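Long-range contacts in erythromycin dehydratase (Saccharopolyspora erythraea, PDB 3EL6), which probably catalyses, as a dehydratase domain of a modular polyketide synthase, the removal of water from a beta-hydroxyacyl intermediate during erythromycin biosynthesis: residues S209-V214 with R268-P273; R201-K206 with L237-L242; V102-L107 with W147-T152; A114-S119 with V133-D138. All coordinates share one frame; numbering follows the deposited sequence.

Contact 1: S209-V214 with R268-P273; sequences SVYAEV and RVVATP. With SO4 (sulfate ion), chain B.
Arg268 stands opposite Glu213 at one end of an antiparallel strand pair that belongs to the double hotdog fold. The two make a non-hydrogen-bonded pair. With its chain extended from CG to NE, Arg268 carries its guanidinium clear of the strand to a sulfate ion, probably from the crystallisation liquor. Arg268 NH1 donates to sulfate O2 (2.9 Å, 172° at the hydrogen) and NH2 to O1, a two-pronged grip at the edge of the guanidinium. Glu213 OE2, 4.4 Å from Arg268 NH2, lies well out of that plane and accepts instead from Trp169 NE1, whose ring also forms a cation-pi contact with Arg268. Between the two side chains only the opposite charges act. Val269 follows, joined to Ala212 by two backbone hydrogen bonds: Val269 N reaches Ala212 O at 2.9 Å, and Ala212 N reaches Val269 O at 2.8 Å. Val269 CG2 meets Val214 CG2 at 4.0 Å, on the face packed against helix 227-235. Val270 turns to the Glu213 face and runs beside Tyr211, whose CG sits anti to the carbonyl carbon (chi1 -60°), bringing one side of the ring along both valine methyls. Ala271 then exchanges two backbone bonds with Val210, the Ala271 N to Val210 O bond being nearly straight at 172°. At the Ser209 end, the Thr272 methyl CG2 rests 3.6 Å from Ser209 OG.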
loop_
_atom_site.group_PDB
_atom_site.type_symbol
_atom_site.label_atom_id
_atom_site.label_comp_id
_atom_site.label_asym_id
_atom_site.label_seq_id
_atom_site.Cartn_x
_atom_site.Cartn_y
_atom_site.Cartn_z
ATOM N N SER A 209 27.905 28.045 19.028
ATOM C CA SER A 209 27.453 27.868 17.626
ATOM C C SER A 209 28.594 27.417 16.703
ATOM O O SER A 209 29.737 27.856 16.876
ATOM C CB SER A 209 26.906 29.173 17.104
ATOM O OG SER A 209 25.724 29.496 17.836
ATOM N N VAL A 210 28.275 26.573 15.722
ATOM C CA VAL A 210 29.257 26.014 14.803
ATOM C C VAL A 210 28.802 26.375 13.412
ATOM O O VAL A 210 27.603 26.274 13.117
ATOM C CB VAL A 210 29.285 24.470 14.954
ATOM C CG1 VAL A 210 30.095 23.819 13.816
ATOM C CG2 VAL A 210 29.807 24.063 16.339
ATOM N N TYR A 211 29.721 26.816 12.534
ATOM C CA TYR A 211 29.399 27.203 11.183
ATOM C C TYR A 211 30.224 26.224 10.328
ATOM O O TYR A 211 31.394 25.977 10.680
ATOM C CB TYR A 211 29.888 28.628 10.919
ATOM C CG TYR A 211 29.223 29.585 11.875
ATOM C CD1 TYR A 211 28.095 30.290 11.496
ATOM C CD2 TYR A 211 29.661 29.663 13.187
ATOM C CE1 TYR A 211 27.433 31.134 12.422
ATOM C CE2 TYR A 211 29.002 30.491 14.121
ATOM C CZ TYR A 211 27.917 31.207 13.726
ATOM O OH TYR A 211 27.290 32.002 14.669
ATOM N N ALA A 212 29.680 25.674 9.242
ATOM C CA ALA A 212 30.548 24.716 8.483
ATOM C C ALA A 212 30.202 24.832 7.008
ATOM O O ALA A 212 29.088 25.173 6.670
ATOM C CB ALA A 212 30.350 23.271 8.984
ATOM N N GLU A 213 31.165 24.556 6.114
ATOM C CA GLU A 213 30.896 24.402 4.700
ATOM C C GLU A 213 30.927 22.889 4.499
ATOM O O GLU A 213 31.875 22.231 4.926
ATOM C CB GLU A 213 32.031 25.041 3.889
ATOM C CG GLU A 213 31.903 26.595 3.879
ATOM C CD GLU A 213 33.069 27.284 3.205
ATOM O OE1 GLU A 213 34.022 26.587 2.722
ATOM O OE2 GLU A 213 33.026 28.539 3.182
ATOM N N VAL A 214 29.906 22.355 3.821
ATOM C CA VAL A 214 29.757 20.909 3.709
ATOM C C VAL A 214 29.408 20.660 2.239
ATOM O O VAL A 214 28.551 21.318 1.701
ATOM C CB VAL A 214 28.639 20.426 4.618
ATOM C CG1 VAL A 214 28.472 18.963 4.384
ATOM C CG2 VAL A 214 28.971 20.690 6.103
ATOM N N ARG A 268 25.996 25.551 3.326
ATOM C CA ARG A 268 26.595 26.067 4.541
ATOM C C ARG A 268 25.652 25.723 5.698
ATOM O O ARG A 268 24.438 25.741 5.530
ATOM C CB ARG A 268 26.722 27.593 4.432
ATOM C CG ARG A 268 27.663 28.055 3.268
ATOM C CD ARG A 268 27.613 29.589 2.967
ATOM N NE ARG A 268 28.788 29.899 2.141
ATOM C CZ ARG A 268 29.169 31.118 1.742
ATOM N NH1 ARG A 268 28.467 32.198 2.058
ATOM N NH2 ARG A 268 30.275 31.241 1.018
ATOM N N VAL A 269 26.194 25.426 6.839
ATOM C CA VAL A 269 25.393 24.949 7.969
ATOM C C VAL A 269 25.704 25.833 9.180
ATOM O O VAL A 269 26.876 26.106 9.490
ATOM C CB VAL A 269 25.787 23.551 8.309
ATOM C CG1 VAL A 269 24.942 23.004 9.490
ATOM C CG2 VAL A 269 25.649 22.665 7.053
ATOM N N VAL A 270 24.661 26.289 9.859
ATOM C CA VAL A 270 24.846 26.885 11.185
ATOM C C VAL A 270 24.162 25.963 12.197
ATOM O O VAL A 270 22.934 25.672 12.051
ATOM C CB VAL A 270 24.174 28.261 11.248
ATOM C CG1 VAL A 270 24.371 28.826 12.653
ATOM C CG2 VAL A 270 24.732 29.213 10.116
ATOM N N ALA A 271 24.926 25.437 13.152
ATOM C CA ALA A 271 24.368 24.540 14.162
ATOM C C ALA A 271 24.342 25.318 15.470
ATOM O O ALA A 271 25.357 25.882 15.886
ATOM C CB ALA A 271 25.192 23.310 14.318
ATOM N N THR A 272 23.175 25.363 16.109
ATOM C CA THR A 272 23.029 26.087 17.382
ATOM C C THR A 272 22.500 25.174 18.516
ATOM O O THR A 272 21.680 24.283 18.280
ATOM C CB THR A 272 22.171 27.372 17.161
ATOM O OG1 THR A 272 20.946 27.028 16.514
ATOM C CG2 THR A 272 22.828 28.278 16.171
ATOM N N PRO A 273 22.980 25.366 19.758
ATOM C CA PRO A 273 22.547 24.503 20.878
ATOM C C PRO A 273 21.003 24.510 21.019
ATOM O O PRO A 273 20.354 25.526 20.754
ATOM C CB PRO A 273 23.199 25.183 22.115
ATOM C CG PRO A 273 24.388 25.881 21.566
ATOM C CD PRO A 273 23.908 26.427 20.220
HETATM S S SO4 B . 30.366 35.068 0.321
HETATM O O1 SO4 B . 31.386 34.016 0.341
HETATM O O2 SO4 B . 29.406 34.898 1.422
HETATM O O3 SO4 B . 31.023 36.376 0.439
HETATM O O4 SO4 B . 29.656 35.017 -0.962
#

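Contact 2: R201-K206 with L237-L242; sequences RAAWRK and LSLGAL
Arg205 reaches from strand 200-206 to the turn at Leu239, Gly240 and Ala241, and its side chain makes most of this surface contact. CB sets off toward the turn, and CG, anti to the backbone N (chi1 -177°), starts a chain that stays extended as far as NE. Arg205 CD passes 4.1 Å from Leu239 O. NE is hydrogen-bonded to Asp207 O, which helps fix the rotation of the guanidinium. Beyond it the flat group slides beneath the peptide joining Gly240 to Ala241, so that Gly240 C and Ala241 N lie over one of its faces. Arg205 NH1 comes 3.9 Å from Gly240 C. Leu239 O approaches obliquely, 3.5 Å from Arg205 NH1. Arg205 NH2 lies 3.6 Å from Ala241 N. The same nitrogen forms a salt bridge with Asp208 OD1. A smaller apolar touch completes the join, where Leu239 CD1 meets Ala203 CB at 3.5 Å; the same leucine also packs on Val210 and on His182 of helix 182-188. In hotdog terms, the loop that follows helix 227-235 is laid against a strand near the edge of its sheet. The chemistry implies a division of labour: the Asp207 carbonyl and Asp208 carboxylate orient the guanidinium, Asp208 probably balancing its charge, while its flat face is spent on peptide packing.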
loop_
_atom_site.group_PDB
_atom_site.type_symbol
_atom_site.label_atom_id
_atom_site.label_comp_id
_atom_site.label_asym_id
_atom_site.label_seq_id
_atom_site.Cartn_x
_atom_site.Cartn_y
_atom_site.Cartn_z
ATOM N N ARG A 201 34.149 20.527 4.996
ATOM C CA ARG A 201 35.247 21.120 4.191
ATOM C C ARG A 201 35.924 22.289 4.982
ATOM O O ARG A 201 37.132 22.586 4.808
ATOM C CB ARG A 201 34.732 21.640 2.865
ATOM C CG ARG A 201 34.051 20.583 1.961
ATOM C CD ARG A 201 35.013 19.420 1.513
ATOM N NE ARG A 201 34.163 18.324 0.999
ATOM C CZ ARG A 201 34.555 17.080 0.780
ATOM N NH1 ARG A 201 35.852 16.770 0.845
ATOM N NH2 ARG A 201 33.656 16.155 0.436
ATOM N N ALA A 202 35.138 22.976 5.811
ATOM C CA ALA A 202 35.679 24.083 6.652
ATOM C C ALA A 202 34.737 24.302 7.827
ATOM O O ALA A 202 33.542 23.982 7.707
ATOM C CB ALA A 202 35.762 25.369 5.802
ATOM N N ALA A 203 35.241 24.755 8.980
ATOM C CA ALA A 203 34.339 24.988 10.092
ATOM C C ALA A 203 34.893 26.113 10.983
ATOM O O ALA A 203 36.124 26.357 11.022
ATOM C CB ALA A 203 34.185 23.730 10.936
ATOM N N TRP A 204 33.980 26.749 11.704
ATOM C CA TRP A 204 34.307 27.891 12.595
ATOM C C TRP A 204 33.362 27.812 13.782
ATOM O O TRP A 204 32.289 27.202 13.665
ATOM C CB TRP A 204 34.053 29.215 11.908
ATOM C CG TRP A 204 34.883 29.491 10.673
ATOM C CD1 TRP A 204 36.101 30.136 10.600
ATOM C CD2 TRP A 204 34.508 29.181 9.311
ATOM N NE1 TRP A 204 36.502 30.217 9.281
ATOM C CE2 TRP A 204 35.550 29.648 8.470
ATOM C CE3 TRP A 204 33.398 28.532 8.730
ATOM C CZ2 TRP A 204 35.513 29.505 7.081
ATOM C CZ3 TRP A 204 33.364 28.384 7.332
ATOM C CH2 TRP A 204 34.416 28.877 6.532
ATOM N N ARG A 205 33.708 28.461 14.896
ATOM C CA ARG A 205 32.897 28.388 16.093
ATOM C C ARG A 205 32.802 29.767 16.671
ATOM O O ARG A 205 33.738 30.555 16.544
ATOM C CB ARG A 205 33.573 27.468 17.088
ATOM C CG ARG A 205 32.802 27.247 18.357
ATOM C CD ARG A 205 33.114 25.873 18.943
ATOM N NE ARG A 205 32.494 25.725 20.257
ATOM C CZ ARG A 205 32.738 24.711 21.081
ATOM N NH1 ARG A 205 33.581 23.757 20.707
ATOM N NH2 ARG A 205 32.142 24.655 22.273
ATOM N N LYS A 206 31.658 30.075 17.252
ATOM C CA LYS A 206 31.448 31.312 17.994
ATOM C C LYS A 206 30.547 30.951 19.186
ATOM O O LYS A 206 29.439 30.462 18.982
ATOM C CB LYS A 206 30.765 32.344 17.126
ATOM C CG LYS A 206 30.679 33.696 17.835
ATOM C CD LYS A 206 29.521 34.509 17.337
ATOM C CE LYS A 206 29.726 34.935 15.905
ATOM N NZ LYS A 206 28.511 35.687 15.458
ATOM N N LEU A 237 27.460 18.419 14.509
ATOM C CA LEU A 237 27.235 18.313 15.947
ATOM C C LEU A 237 28.482 17.826 16.671
ATOM O O LEU A 237 28.631 18.060 17.884
ATOM C CB LEU A 237 26.054 17.382 16.283
ATOM C CG LEU A 237 24.677 18.111 16.324
ATOM C CD1 LEU A 237 24.321 18.763 15.038
ATOM C CD2 LEU A 237 23.502 17.152 16.781
ATOM N N SER A 238 29.375 17.139 15.959
ATOM C CA SER A 238 30.605 16.670 16.572
ATOM C C SER A 238 31.611 17.802 16.850
ATOM O O SER A 238 32.561 17.608 17.618
ATOM C CB SER A 238 31.262 15.574 15.722
ATOM O OG SER A 238 31.926 16.135 14.580
ATOM N N LEU A 239 31.393 18.970 16.262
ATOM C CA LEU A 239 32.346 20.083 16.363
ATOM C C LEU A 239 32.060 21.042 17.527
ATOM O O LEU A 239 32.858 21.948 17.804
ATOM C CB LEU A 239 32.357 20.886 15.062
ATOM C CG LEU A 239 32.748 20.104 13.798
ATOM C CD1 LEU A 239 32.655 20.998 12.561
ATOM C CD2 LEU A 239 34.145 19.501 13.957
ATOM N N GLY A 240 30.911 20.868 18.175
ATOM C CA GLY A 240 30.461 21.809 19.199
ATOM C C GLY A 240 30.643 21.224 20.585
ATOM O O GLY A 240 31.348 20.216 20.757
ATOM N N ALA A 241 29.997 21.841 21.570
ATOM C CA ALA A 241 30.044 21.345 22.948
ATOM C C ALA A 241 29.558 19.901 23.000
ATOM O O ALA A 241 29.767 19.201 23.983
ATOM C CB ALA A 241 29.203 22.218 23.864
ATOM N N LEU A 242 28.908 19.437 21.939
ATOM C CA LEU A 242 28.427 18.052 21.951
ATOM C C LEU A 242 29.529 17.015 21.769
ATOM O O LEU A 242 29.549 16.007 22.478
ATOM C CB LEU A 242 27.296 17.828 20.931
ATOM C CG LEU A 242 25.869 17.969 21.475
ATOM C CD1 LEU A 242 25.688 19.297 22.172
ATOM C CD2 LEU A 242 24.847 17.800 20.370
#

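Contact 3: V102-L107 with W147-T152; sequences VLQRPL and WSQHAT
His150 is the tight centre of this contact, its ring packed on Leu107 and bonded to the Arg105 carbonyl. Leu107 CG sits over one face in a CH-pi contact, 4.3 Å from the ring centroid. His150 ND1 donates to Arg105 O in the ring plane, modelled at a short 2.5 Å whose exact length is doubtful; the donor stands above the carbonyl plane. The backbone bond from Gln104 N to His150 O tightens the same spot, and regular antiparallel pairing follows, Val102 N meeting Thr152 O at 2.9 Å. His150 and Ala151 together face Val133, a classic beta bulge. The outer side is looser. There the exposed Arg105 side chain, bent at chi2 and chi3, folds its guanidinium back over the other face of the His150 ring, the two planes 31° apart, and NH2 makes a weak bond to Gln149 O. Gln104 NE2 lies 3.0 Å from Gln149 OE1, with the amide planes 57° apart. On the inner side Leu82 of helix 79-93 packs on Leu103, His150 and Ala151, while Leu107 leans on Leu116 and Ala135. Strand 97-103 lies between strand 148-156 and strand 251-259, where the two halves of the fold meet.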
loop_
_atom_site.group_PDB
_atom_site.type_symbol
_atom_site.label_atom_id
_atom_site.label_comp_id
_atom_site.label_asym_id
_atom_site.label_seq_id
_atom_site.Cartn_x
_atom_site.Cartn_y
_atom_site.Cartn_z
ATOM N N VAL A 102 11.895 9.301 14.409
ATOM C CA VAL A 102 12.650 8.686 15.485
ATOM C C VAL A 102 13.251 7.408 14.931
ATOM O O VAL A 102 12.539 6.552 14.360
ATOM C CB VAL A 102 11.737 8.373 16.673
ATOM C CG1 VAL A 102 12.537 7.698 17.781
ATOM C CG2 VAL A 102 11.143 9.663 17.167
ATOM N N LEU A 103 14.561 7.312 15.027
ATOM C CA LEU A 103 15.270 6.199 14.482
ATOM C C LEU A 103 15.429 5.109 15.533
ATOM O O LEU A 103 15.921 5.344 16.634
ATOM C CB LEU A 103 16.626 6.701 13.975
ATOM C CG LEU A 103 16.469 7.818 12.908
ATOM C CD1 LEU A 103 17.707 8.680 12.770
ATOM C CD2 LEU A 103 16.117 7.245 11.547
ATOM N N GLN A 104 15.050 3.902 15.194
ATOM C CA GLN A 104 15.330 2.802 16.079
ATOM C C GLN A 104 16.680 2.232 15.654
ATOM O O GLN A 104 17.538 2.927 15.083
ATOM C CB GLN A 104 14.168 1.780 16.014
ATOM C CG GLN A 104 12.929 2.226 16.871
ATOM C CD GLN A 104 11.803 3.046 16.123
ATOM O OE1 GLN A 104 11.533 4.206 16.470
ATOM N NE2 GLN A 104 11.121 2.416 15.157
ATOM N N ARG A 105 16.888 0.972 15.936
ATOM C CA ARG A 105 18.019 0.249 15.422
ATOM C C ARG A 105 18.480 0.697 14.040
ATOM O O ARG A 105 17.691 0.742 13.079
ATOM C CB ARG A 105 17.609 -1.201 15.337
ATOM C CG ARG A 105 16.104 -1.319 15.188
ATOM C CD ARG A 105 15.652 -2.584 15.824
ATOM N NE ARG A 105 16.236 -3.699 15.090
ATOM C CZ ARG A 105 15.820 -4.017 13.876
ATOM N NH1 ARG A 105 16.373 -5.041 13.229
ATOM N NH2 ARG A 105 14.837 -3.284 13.331
ATOM N N PRO A 106 19.760 1.040 13.937
ATOM C CA PRO A 106 20.349 1.297 12.632
ATOM C C PRO A 106 20.258 0.041 11.797
ATOM O O PRO A 106 20.140 -1.055 12.326
ATOM C CB PRO A 106 21.808 1.656 12.950
ATOM C CG PRO A 106 22.005 1.183 14.333
ATOM C CD PRO A 106 20.679 1.380 15.016
ATOM N N LEU A 107 20.210 0.214 10.498
ATOM C CA LEU A 107 20.120 -0.890 9.596
ATOM C C LEU A 107 21.569 -1.360 9.447
ATOM O O LEU A 107 22.460 -0.558 9.146
ATOM C CB LEU A 107 19.598 -0.356 8.273
ATOM C CG LEU A 107 18.639 -1.133 7.379
ATOM C CD1 LEU A 107 18.245 -0.337 6.133
ATOM C CD2 LEU A 107 19.200 -2.498 7.028
ATOM N N TRP A 147 10.531 -8.318 7.427
ATOM C CA TRP A 147 10.516 -6.907 7.815
ATOM C C TRP A 147 10.761 -6.673 9.275
ATOM O O TRP A 147 10.233 -7.407 10.113
ATOM C CB TRP A 147 9.170 -6.285 7.436
ATOM C CG TRP A 147 8.850 -6.391 5.947
ATOM C CD1 TRP A 147 7.850 -7.120 5.335
ATOM C CD2 TRP A 147 9.493 -5.650 4.920
ATOM N NE1 TRP A 147 7.853 -6.876 3.961
ATOM C CE2 TRP A 147 8.884 -6.003 3.689
ATOM C CE3 TRP A 147 10.550 -4.722 4.932
ATOM C CZ2 TRP A 147 9.295 -5.447 2.459
ATOM C CZ3 TRP A 147 10.979 -4.212 3.730
ATOM C CH2 TRP A 147 10.346 -4.542 2.514
ATOM N N SER A 148 11.562 -5.650 9.583
ATOM C CA SER A 148 11.732 -5.153 10.923
ATOM C C SER A 148 11.549 -3.636 10.853
ATOM O O SER A 148 11.953 -3.030 9.881
ATOM C CB SER A 148 13.168 -5.393 11.414
ATOM O OG SER A 148 13.176 -5.251 12.828
ATOM N N GLN A 149 11.012 -3.042 11.903
ATOM C CA GLN A 149 10.775 -1.591 11.904
ATOM C C GLN A 149 12.045 -0.832 12.274
ATOM O O GLN A 149 12.678 -1.183 13.275
ATOM C CB GLN A 149 9.694 -1.203 12.893
ATOM C CG GLN A 149 9.384 0.282 12.784
ATOM C CD GLN A 149 8.216 0.675 13.583
ATOM O OE1 GLN A 149 8.310 1.530 14.462
ATOM N NE2 GLN A 149 7.078 0.092 13.268
ATOM N N HIS A 150 12.447 0.163 11.476
ATOM C CA HIS A 150 13.668 0.920 11.811
ATOM C C HIS A 150 13.405 2.380 12.184
ATOM O O HIS A 150 14.226 2.992 12.897
ATOM C CB HIS A 150 14.701 0.853 10.688
ATOM C CG HIS A 150 15.393 -0.473 10.645
ATOM N ND1 HIS A 150 16.529 -0.741 11.377
ATOM C CD2 HIS A 150 15.066 -1.625 10.009
ATOM C CE1 HIS A 150 16.875 -2.011 11.192
ATOM N NE2 HIS A 150 16.004 -2.568 10.365
ATOM N N ALA A 151 12.275 2.931 11.727
ATOM C CA ALA A 151 11.966 4.337 12.073
ATOM C C ALA A 151 10.463 4.555 12.031
ATOM O O ALA A 151 9.764 3.848 11.316
ATOM C CB ALA A 151 12.629 5.274 11.103
ATOM N N THR A 152 10.017 5.611 12.698
ATOM C CA THR A 152 8.636 6.031 12.606
ATOM C C THR A 152 8.578 7.524 12.876
ATOM O O THR A 152 9.410 8.072 13.624
ATOM C CB THR A 152 7.740 5.288 13.632
ATOM O OG1 THR A 152 6.368 5.608 13.361
ATOM C CG2 THR A 152 8.075 5.722 15.046
HETATM O O HOH W 1 16.975 2.900 12.289
#

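Contact 4: A114-S119 with V133-D138; sequences ALLRMS and VHAAED
The pairing of Leu115 with Ala136 and of Arg117 with His134 makes a buried beta hairpin, strands 114-123 and 129-137, in the first half of the double hotdog. The strand axes lie 157° apart, and each of these two pairs exchanges two backbone hydrogen bonds, among them Leu115 N to Ala136 O and His134 N to Arg117 O, both 2.8 Å. Arg117 O is gripped twice, since water 2 also donates to it at 3.0 Å; the same water is hydrogen-bonded to His134 ND1 at 2.7 Å, tying the imidazole to the neighbouring strand. Between these pairs, Leu116 and Ala135 face the other way, CD2 to CB at 4.3 Å. Met118 and Val133 lie side by side there as well: with CG anti to the carbonyl carbon (chi1 -72°), Met118 sets that atom 4.0 Å from both CG1 and CG2 of Val133. At the far end Asp138 crosses Leu115 at about a right angle, its OD2 3.3 Å from Leu115 CD2, and a long, weak ion pair links the carboxylate to Arg57. The two faces meet different neighbours. On the side of Leu115 and His134, the Arg117 side chain runs away from its partner strand, packs on Trp147, and donates from NH1 to Asp45 O of the second subunit, so the hairpin takes part in the dimer contact. On the other, Leu116 and Met118 pack on Leu85 of helix 79-93, while strands 52-58 and 148-156 flank the hairpin on either side.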
loop_
_atom_site.group_PDB
_atom_site.type_symbol
_atom_site.label_atom_id
_atom_site.label_comp_id
_atom_site.label_asym_id
_atom_site.label_seq_id
_atom_site.Cartn_x
_atom_site.Cartn_y
_atom_site.Cartn_z
ATOM N N ALA A 114 19.639 -4.628 1.297
ATOM C CA ALA A 114 18.459 -4.570 2.166
ATOM C C ALA A 114 17.281 -4.068 1.369
ATOM O O ALA A 114 17.452 -3.240 0.452
ATOM C CB ALA A 114 18.743 -3.639 3.369
ATOM N N LEU A 115 16.084 -4.610 1.636
ATOM C CA LEU A 115 14.877 -4.051 1.058
ATOM C C LEU A 115 14.391 -2.994 2.029
ATOM O O LEU A 115 14.604 -3.100 3.241
ATOM C CB LEU A 115 13.794 -5.156 0.891
ATOM C CG LEU A 115 14.157 -6.239 -0.096
ATOM C CD1 LEU A 115 13.304 -7.523 0.084
ATOM C CD2 LEU A 115 13.953 -5.680 -1.458
ATOM N N LEU A 116 13.679 -2.004 1.503
ATOM C CA LEU A 116 13.146 -0.893 2.278
ATOM C C LEU A 116 11.657 -0.802 1.951
ATOM O O LEU A 116 11.226 -1.095 0.808
ATOM C CB LEU A 116 13.752 0.430 1.774
ATOM C CG LEU A 116 15.261 0.459 1.951
ATOM C CD1 LEU A 116 15.831 1.649 1.076
ATOM C CD2 LEU A 116 15.550 0.564 3.413
ATOM N N ARG A 117 10.873 -0.420 2.952
ATOM C CA ARG A 117 9.423 -0.213 2.724
ATOM C C ARG A 117 8.968 0.930 3.618
ATOM O O ARG A 117 9.211 0.920 4.839
ATOM C CB ARG A 117 8.695 -1.547 2.988
ATOM C CG ARG A 117 7.140 -1.501 2.973
ATOM C CD ARG A 117 6.378 -1.995 1.732
ATOM N NE ARG A 117 6.967 -2.812 0.688
ATOM C CZ ARG A 117 6.638 -4.072 0.471
ATOM N NH1 ARG A 117 5.766 -4.693 1.296
ATOM N NH2 ARG A 117 7.200 -4.746 -0.520
ATOM N N MET A 118 8.360 1.973 3.030
ATOM C CA MET A 118 7.825 3.069 3.810
ATOM C C MET A 118 6.312 3.072 3.629
ATOM O O MET A 118 5.847 2.852 2.530
ATOM C CB MET A 118 8.371 4.430 3.331
ATOM C CG MET A 118 9.802 4.669 3.679
ATOM S SD MET A 118 10.103 6.348 3.161
ATOM C CE MET A 118 10.061 6.211 1.360
ATOM N N SER A 119 5.569 3.218 4.719
ATOM C CA SER A 119 4.102 3.282 4.664
ATOM C C SER A 119 3.671 4.602 5.236
ATOM O O SER A 119 4.073 4.932 6.348
ATOM C CB SER A 119 3.446 2.190 5.549
ATOM O OG SER A 119 4.076 0.936 5.317
ATOM N N VAL A 133 8.925 3.202 8.764
ATOM C CA VAL A 133 9.922 2.724 7.838
ATOM C C VAL A 133 10.409 1.349 8.262
ATOM O O VAL A 133 10.849 1.195 9.394
ATOM C CB VAL A 133 11.153 3.701 7.759
ATOM C CG1 VAL A 133 12.109 3.228 6.645
ATOM C CG2 VAL A 133 10.627 5.157 7.524
ATOM N N HIS A 134 10.359 0.399 7.349
ATOM C CA HIS A 134 10.777 -0.987 7.616
ATOM C C HIS A 134 11.886 -1.372 6.671
ATOM O O HIS A 134 12.000 -0.861 5.537
ATOM C CB HIS A 134 9.600 -1.995 7.478
ATOM C CG HIS A 134 8.572 -1.904 8.585
ATOM N ND1 HIS A 134 7.627 -0.904 8.639
ATOM C CD2 HIS A 134 8.325 -2.704 9.655
ATOM C CE1 HIS A 134 6.880 -1.058 9.720
ATOM N NE2 HIS A 134 7.288 -2.142 10.356
ATOM N N ALA A 135 12.680 -2.351 7.095
ATOM C CA ALA A 135 13.678 -2.908 6.216
ATOM C C ALA A 135 13.753 -4.421 6.376
ATOM O O ALA A 135 13.354 -4.938 7.433
ATOM C CB ALA A 135 15.047 -2.316 6.605
ATOM N N ALA A 136 14.334 -5.103 5.394
ATOM C CA ALA A 136 14.499 -6.570 5.515
ATOM C C ALA A 136 15.744 -6.983 4.764
ATOM O O ALA A 136 16.140 -6.299 3.827
ATOM C CB ALA A 136 13.339 -7.247 4.904
ATOM N N GLU A 137 16.354 -8.108 5.130
ATOM C CA GLU A 137 17.389 -8.681 4.262
ATOM C C GLU A 137 16.805 -8.951 2.893
ATOM O O GLU A 137 15.643 -9.408 2.753
ATOM C CB GLU A 137 17.907 -10.004 4.851
ATOM C CG GLU A 137 18.282 -9.901 6.296
ATOM C CD GLU A 137 19.307 -10.951 6.710
ATOM O OE1 GLU A 137 19.500 -11.929 5.947
ATOM O OE2 GLU A 137 19.938 -10.782 7.790
ATOM N N ASP A 138 17.598 -8.697 1.851
ATOM C CA ASP A 138 17.108 -8.855 0.484
ATOM C C ASP A 138 16.641 -10.293 0.227
ATOM O O ASP A 138 17.275 -11.251 0.683
ATOM C CB ASP A 138 18.204 -8.450 -0.531
ATOM C CG ASP A 138 17.634 -7.836 -1.801
ATOM O OD1 ASP A 138 18.455 -7.355 -2.626
ATOM O OD2 ASP A 138 16.380 -7.807 -1.984
HETATM O O HOH W 2 6.747 0.407 6.438
#

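In the fold
From the N terminus, the chain first lays down 102-107, then 114-119, whose hairpin with 133-138 is contact 4; only afterwards does 147-152 return to complete contact 3, which therefore encloses contact 4. The two share the 129-137 to 148-156 strand boundary, their centres about 9 Å apart, and build the sheet around helix 79-93. In the second half the order changes: 201-206 and 209-214 come in succession, 237-242 closes contact 2, and 268-273 closes contact 1, so these loops cross. Contacts 1 and 2 meet where strands 200-206 and 209-215 are neighbours. Contacts 1 and 4 lie on opposite sides of the chain's centre, about 32 Å between centres.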